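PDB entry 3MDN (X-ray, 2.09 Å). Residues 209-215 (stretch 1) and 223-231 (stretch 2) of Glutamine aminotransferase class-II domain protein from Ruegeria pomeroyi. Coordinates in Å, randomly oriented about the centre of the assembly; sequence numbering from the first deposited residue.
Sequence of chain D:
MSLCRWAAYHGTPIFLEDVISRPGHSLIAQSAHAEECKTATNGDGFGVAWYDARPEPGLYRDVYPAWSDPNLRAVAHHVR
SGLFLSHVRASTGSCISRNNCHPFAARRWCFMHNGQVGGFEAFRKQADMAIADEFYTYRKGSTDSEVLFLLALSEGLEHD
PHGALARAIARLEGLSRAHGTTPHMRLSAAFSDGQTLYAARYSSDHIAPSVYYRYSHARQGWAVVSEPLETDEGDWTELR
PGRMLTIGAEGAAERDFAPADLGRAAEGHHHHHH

Stretch 1, residues 209-215: PSVYYRY
Stretch 2 223-231: AVVSEPLET

How do the two strands run where stretch 2 begins? They run antiparallel, the strand of 223-225 lying 4.7 Å from that of 212-215 at closest approach, with 164° between their N-to-C directions. Ala223 (phi/psi -110/146) faces Arg214 (-160/144) as a hydrogen-bonded pair, CA to CA 5.6 Å: Ala223 N donates to Arg214 O at 3.1 Å and Arg214 N to Ala223 O at 3.0 Å. Ala223 O also receives the CA-H of Tyr213, with Tyr213 CA 3.1 Å from Ala223 O. The small methyl of Ala223 is buried on the same sheet face as the Arg214 side chain.

What do the valines add? Val224 (-135/133, chi1 t) pairs with Tyr213 (-148/154) without backbone hydrogen bonds, so their CA atoms close to 4.2 Å. Val224 CG2 meets Tyr213 CB at 4.0 Å, while Val224 CG1 packs on Val211 CG1 at 3.8 Å; Val211 is t at chi1. The Tyr213 side chain (chi1 p, chi2 101°) starts on the face of Val224, but its end leads away. Val225 (-146/159, chi1 m) turns to the other face beside Tyr212 (-134/156), with CA atoms 5.4 Å apart. Tyr212 N donates to Val225 O, and Val225 N to Tyr212 O, both at 2.9 Å. Branched Val225 suits this buried site, where its CG2 lies 3.9 Å from Tyr212 CB.

How does the contact continue past the strand? Ser226 (-79/-20) leaves the extended conformation, and its carbonyl accepts a short bond from a side chain: Ser210 OG to Ser226 O, 2.6 Å, with Ser210 at chi1 p and phi/psi -85/157. A CA-H contact supports it, Ser226 CA lying 3.5 Å from Ser210 O. The Ser226 side chain, also p, points away overall, and its hydroxyl is hydrogen-bonded elsewhere in the structure. Glu227 (-158/134, chi1 p) likewise points away, into an exposed position.

What do Pro228 and Glu230 cover? Pro228 (-62/133, C-gamma endo) sets its CD over one face of the Tyr212 ring, 3.9 Å from the centroid and 28° off the normal, a CH-pi contact; Pro228 CD is 3.5 Å from Tyr212 CE1. The Tyr212 side chain is m at chi1, with chi2 90°. Exposed Leu229 (-101/-90) adds little. At Glu230 (-62/112), modelled only to CB, that atom lies 3.7 Å from Arg214 NH2, and Glu230 O sits over one guanidinium face. Arg214 reaches them through t, t and p, with chi4 107°. Together the stretches bury 488 Å².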

ATOM      1  N   PRO D 209      -7.858  25.048 -16.248  1.00 26.89           N
ATOM      2  CA  PRO D 209      -6.887  23.988 -16.517  1.00 26.88           C
ATOM      3  C   PRO D 209      -7.017  23.552 -17.991  1.00 27.26           C
ATOM      4  O   PRO D 209      -8.119  23.586 -18.562  1.00 28.51           O
ATOM      5  CB  PRO D 209      -7.291  22.865 -15.535  1.00 26.48           C
ATOM      6  CG  PRO D 209      -8.253  23.537 -14.531  1.00 26.13           C
ATOM      7  CD  PRO D 209      -8.902  24.634 -15.285  1.00 27.38           C
ATOM      8  N   SER D 210      -5.903  23.210 -18.621  1.00 26.80           N
ATOM      9  CA  SER D 210      -5.860  23.194 -20.061  1.00 25.78           C
ATOM     10  C   SER D 210      -6.373  21.858 -20.612  1.00 25.24           C
ATOM     11  O   SER D 210      -6.429  20.847 -19.888  1.00 24.07           O
ATOM     12  CB  SER D 210      -4.452  23.549 -20.560  1.00 26.64           C
ATOM     13  OG  SER D 210      -3.482  22.649 -20.073  1.00 27.06           O
ATOM     14  N   VAL D 211      -6.825  21.864 -21.858  1.00 23.10           N
ATOM     15  CA  VAL D 211      -7.265  20.629 -22.499  1.00 22.38           C
ATOM     16  C   VAL D 211      -6.823  20.676 -23.950  1.00 22.93           C
ATOM     17  O   VAL D 211      -7.007  21.695 -24.606  1.00 21.27           O
ATOM     18  CB  VAL D 211      -8.783  20.458 -22.460  1.00 22.69           C
ATOM     19  CG1 VAL D 211      -9.201  19.235 -23.290  1.00 22.78           C
ATOM     20  CG2 VAL D 211      -9.295  20.326 -21.005  1.00 22.52           C
ATOM     21  N   TYR D 212      -6.218  19.589 -24.441  1.00 22.65           N
ATOM     22  CA  TYR D 212      -5.764  19.524 -25.839  1.00 22.44           C
ATOM     23  C   TYR D 212      -6.216  18.182 -26.385  1.00 22.38           C
ATOM     24  O   TYR D 212      -6.363  17.247 -25.622  1.00 22.02           O
ATOM     25  CB  TYR D 212      -4.241  19.586 -25.927  1.00 22.30           C
ATOM     26  CG  TYR D 212      -3.631  20.868 -25.393  1.00 23.59           C
ATOM     27  CD1 TYR D 212      -3.263  20.968 -24.064  1.00 24.58           C
ATOM     28  CD2 TYR D 212      -3.436  21.983 -26.217  1.00 23.83           C
ATOM     29  CE1 TYR D 212      -2.682  22.125 -23.553  1.00 25.59           C
ATOM     30  CE2 TYR D 212      -2.876  23.158 -25.699  1.00 26.01           C
ATOM     31  CZ  TYR D 212      -2.504  23.204 -24.348  1.00 27.47           C
ATOM     32  OH  TYR D 212      -1.953  24.327 -23.760  1.00 30.22           O
ATOM     33  N   TYR D 213      -6.380  18.067 -27.697  1.00 22.36           N
ATOM     34  CA  TYR D 213      -6.766  16.782 -28.295  1.00 22.48           C
ATOM     35  C   TYR D 213      -6.158  16.676 -29.668  1.00 22.90           C
ATOM     36  O   TYR D 213      -5.848  17.698 -30.293  1.00 23.22           O
ATOM     37  CB  TYR D 213      -8.289  16.554 -28.322  1.00 21.33           C
ATOM     38  CG  TYR D 213      -9.102  17.552 -29.127  1.00 22.70           C
ATOM     39  CD1 TYR D 213      -9.550  17.233 -30.405  1.00 20.58           C
ATOM     40  CD2 TYR D 213      -9.424  18.817 -28.604  1.00 21.06           C
ATOM     41  CE1 TYR D 213     -10.282  18.115 -31.130  1.00 23.19           C
ATOM     42  CE2 TYR D 213     -10.181  19.687 -29.313  1.00 22.37           C
ATOM     43  CZ  TYR D 213     -10.603  19.339 -30.583  1.00 24.12           C
ATOM     44  OH  TYR D 213     -11.350  20.219 -31.322  1.00 24.46           O
ATOM     45  N   ARG D 214      -5.931  15.442 -30.128  1.00 23.18           N
ATOM     46  CA  ARG D 214      -5.346  15.266 -31.465  1.00 24.55           C
ATOM     47  C   ARG D 214      -5.669  13.843 -31.931  1.00 23.81           C
ATOM     48  O   ARG D 214      -5.715  12.922 -31.117  1.00 22.75           O
ATOM     49  CB  ARG D 214      -3.821  15.491 -31.420  1.00 25.07           C
ATOM     50  CG  ARG D 214      -3.080  15.143 -32.717  1.00 28.26           C
ATOM     51  CD  ARG D 214      -1.553  15.268 -32.581  1.00 34.33           C
ATOM     52  NE  ARG D 214      -0.969  14.364 -31.596  1.00 40.81           N
ATOM     53  CZ  ARG D 214      -0.253  13.286 -31.917  1.00 44.09           C
ATOM     54  NH1 ARG D 214      -0.048  13.007 -33.196  1.00 45.49           N
ATOM     55  NH2 ARG D 214       0.258  12.488 -30.973  1.00 44.14           N
ATOM     56  N   TYR D 215      -5.919  13.669 -33.227  1.00 23.36           N
ATOM     57  CA  TYR D 215      -6.125  12.329 -33.749  1.00 23.59           C
ATOM     58  C   TYR D 215      -4.742  11.739 -34.036  1.00 23.73           C
ATOM     59  O   TYR D 215      -3.966  12.349 -34.751  1.00 22.85           O
ATOM     60  CB  TYR D 215      -6.969  12.331 -35.035  1.00 24.57           C
ATOM     61  CG  TYR D 215      -7.181  10.912 -35.558  1.00 25.42           C
ATOM     62  CD1 TYR D 215      -6.383  10.386 -36.561  1.00 26.35           C
ATOM     63  CD2 TYR D 215      -8.122  10.067 -34.959  1.00 23.55           C
ATOM     64  CE1 TYR D 215      -6.570   9.053 -37.005  1.00 25.08           C
ATOM     65  CE2 TYR D 215      -8.327   8.797 -35.407  1.00 23.48           C
ATOM     66  CZ  TYR D 215      -7.547   8.289 -36.412  1.00 25.44           C
ATOM     67  OH  TYR D 215      -7.777   6.993 -36.804  1.00 30.22           O
ATOM     68  N   ALA D 223      -6.620  11.157 -28.800  1.00 25.07           N
ATOM     69  CA  ALA D 223      -6.125  11.399 -27.449  1.00 25.26           C
ATOM     70  C   ALA D 223      -6.616  12.769 -26.990  1.00 25.87           C
ATOM     71  O   ALA D 223      -6.714  13.693 -27.799  1.00 26.36           O
ATOM     72  CB  ALA D 223      -4.583  11.331 -27.398  1.00 24.15           C
ATOM     73  N   VAL D 224      -6.899  12.900 -25.697  1.00 25.63           N
ATOM     74  CA  VAL D 224      -7.277  14.157 -25.070  1.00 25.78           C
ATOM     75  C   VAL D 224      -6.448  14.219 -23.782  1.00 27.21           C
ATOM     76  O   VAL D 224      -6.396  13.266 -23.036  1.00 26.98           O
ATOM     77  CB  VAL D 224      -8.775  14.169 -24.664  1.00 25.79           C
ATOM     78  CG1 VAL D 224      -9.195  15.564 -24.207  1.00 23.29           C
ATOM     79  CG2 VAL D 224      -9.674  13.689 -25.839  1.00 25.36           C
ATOM     80  N   VAL D 225      -5.825  15.345 -23.511  1.00 28.16           N
ATOM     81  CA  VAL D 225      -4.837  15.421 -22.466  1.00 29.97           C
ATOM     82  C   VAL D 225      -4.897  16.791 -21.793  1.00 32.07           C
ATOM     83  O   VAL D 225      -5.411  17.768 -22.369  1.00 31.60           O
ATOM     84  CB  VAL D 225      -3.438  15.237 -23.043  1.00 30.06           C
ATOM     85  CG1 VAL D 225      -3.260  13.848 -23.609  1.00 28.92           C
ATOM     86  CG2 VAL D 225      -3.186  16.290 -24.133  1.00 29.40           C
ATOM     87  N   SER D 226      -4.373  16.867 -20.577  1.00 34.40           N
ATOM     88  CA  SER D 226      -4.236  18.139 -19.887  1.00 38.13           C
ATOM     89  C   SER D 226      -3.028  18.930 -20.369  1.00 41.12           C
ATOM     90  O   SER D 226      -2.975  20.145 -20.169  1.00 42.18           O
ATOM     91  CB  SER D 226      -4.136  17.924 -18.381  1.00 38.22           C
ATOM     92  OG  SER D 226      -3.077  17.049 -18.080  1.00 37.36           O
ATOM     93  N   GLU D 227      -2.052  18.260 -20.995  1.00 44.39           N
ATOM     94  CA  GLU D 227      -0.881  18.954 -21.546  1.00 47.85           C
ATOM     95  C   GLU D 227      -0.193  18.131 -22.630  1.00 49.62           C
ATOM     96  O   GLU D 227       0.033  16.943 -22.443  1.00 50.38           O
ATOM     97  CB  GLU D 227       0.117  19.296 -20.439  1.00 48.41           C
ATOM     98  CG  GLU D 227       0.343  18.173 -19.444  1.00 51.23           C
ATOM     99  CD  GLU D 227       1.666  18.306 -18.720  1.00 54.45           C
ATOM    100  OE1 GLU D 227       1.703  17.998 -17.502  1.00 55.92           O
ATOM    101  OE2 GLU D 227       2.659  18.721 -19.370  1.00 54.41           O
ATOM    102  N   PRO D 228       0.156  18.762 -23.769  1.00 51.17           N
ATOM    103  CA  PRO D 228       0.594  17.973 -24.932  1.00 52.40           C
ATOM    104  C   PRO D 228       1.868  17.141 -24.709  1.00 53.35           C
ATOM    105  O   PRO D 228       2.865  17.648 -24.180  1.00 53.19           O
ATOM    106  CB  PRO D 228       0.806  19.029 -26.036  1.00 52.50           C
ATOM    107  CG  PRO D 228       0.953  20.336 -25.330  1.00 52.02           C
ATOM    108  CD  PRO D 228       0.214  20.218 -24.019  1.00 51.47           C
ATOM    109  N   LEU D 229       1.815  15.875 -25.127  1.00 54.47           N
ATOM    110  CA  LEU D 229       2.950  14.954 -25.027  1.00 55.55           C
ATOM    111  C   LEU D 229       3.720  14.753 -26.358  1.00 56.15           C
ATOM    112  O   LEU D 229       4.680  15.491 -26.631  1.00 56.12           O
ATOM    113  CB  LEU D 229       2.522  13.616 -24.392  1.00 55.53           C
ATOM    114  CG  LEU D 229       1.066  13.142 -24.511  1.00 55.53           C
ATOM    115  CD1 LEU D 229       0.892  12.081 -25.607  1.00 54.56           C
ATOM    116  CD2 LEU D 229       0.608  12.598 -23.165  1.00 55.72           C
ATOM    117  N   GLU D 230       3.316  13.763 -27.165  1.00 56.34           N
ATOM    118  CA  GLU D 230       3.967  13.510 -28.466  1.00 56.51           C
ATOM    119  C   GLU D 230       3.826  14.717 -29.412  1.00 56.42           C
ATOM    120  O   GLU D 230       2.722  15.058 -29.871  1.00 56.55           O
ATOM    121  CB  GLU D 230       3.433  12.229 -29.126  1.00 56.57           C
ATOM    122  N   THR D 231       4.955  15.366 -29.682  1.00 55.76           N
ATOM    123  CA  THR D 231       4.968  16.578 -30.479  1.00 55.01           C
ATOM    124  C   THR D 231       5.664  16.361 -31.828  1.00 54.42           C
ATOM    125  O   THR D 231       5.843  17.311 -32.594  1.00 54.40           O
ATOM    126  CB  THR D 231       5.598  17.757 -29.683  1.00 55.36           C
ATOM    127  OG1 THR D 231       4.665  18.202 -28.685  1.00 55.68           O
ATOM    128  CG2 THR D 231       5.957  18.933 -30.602  1.00 54.83           C
TER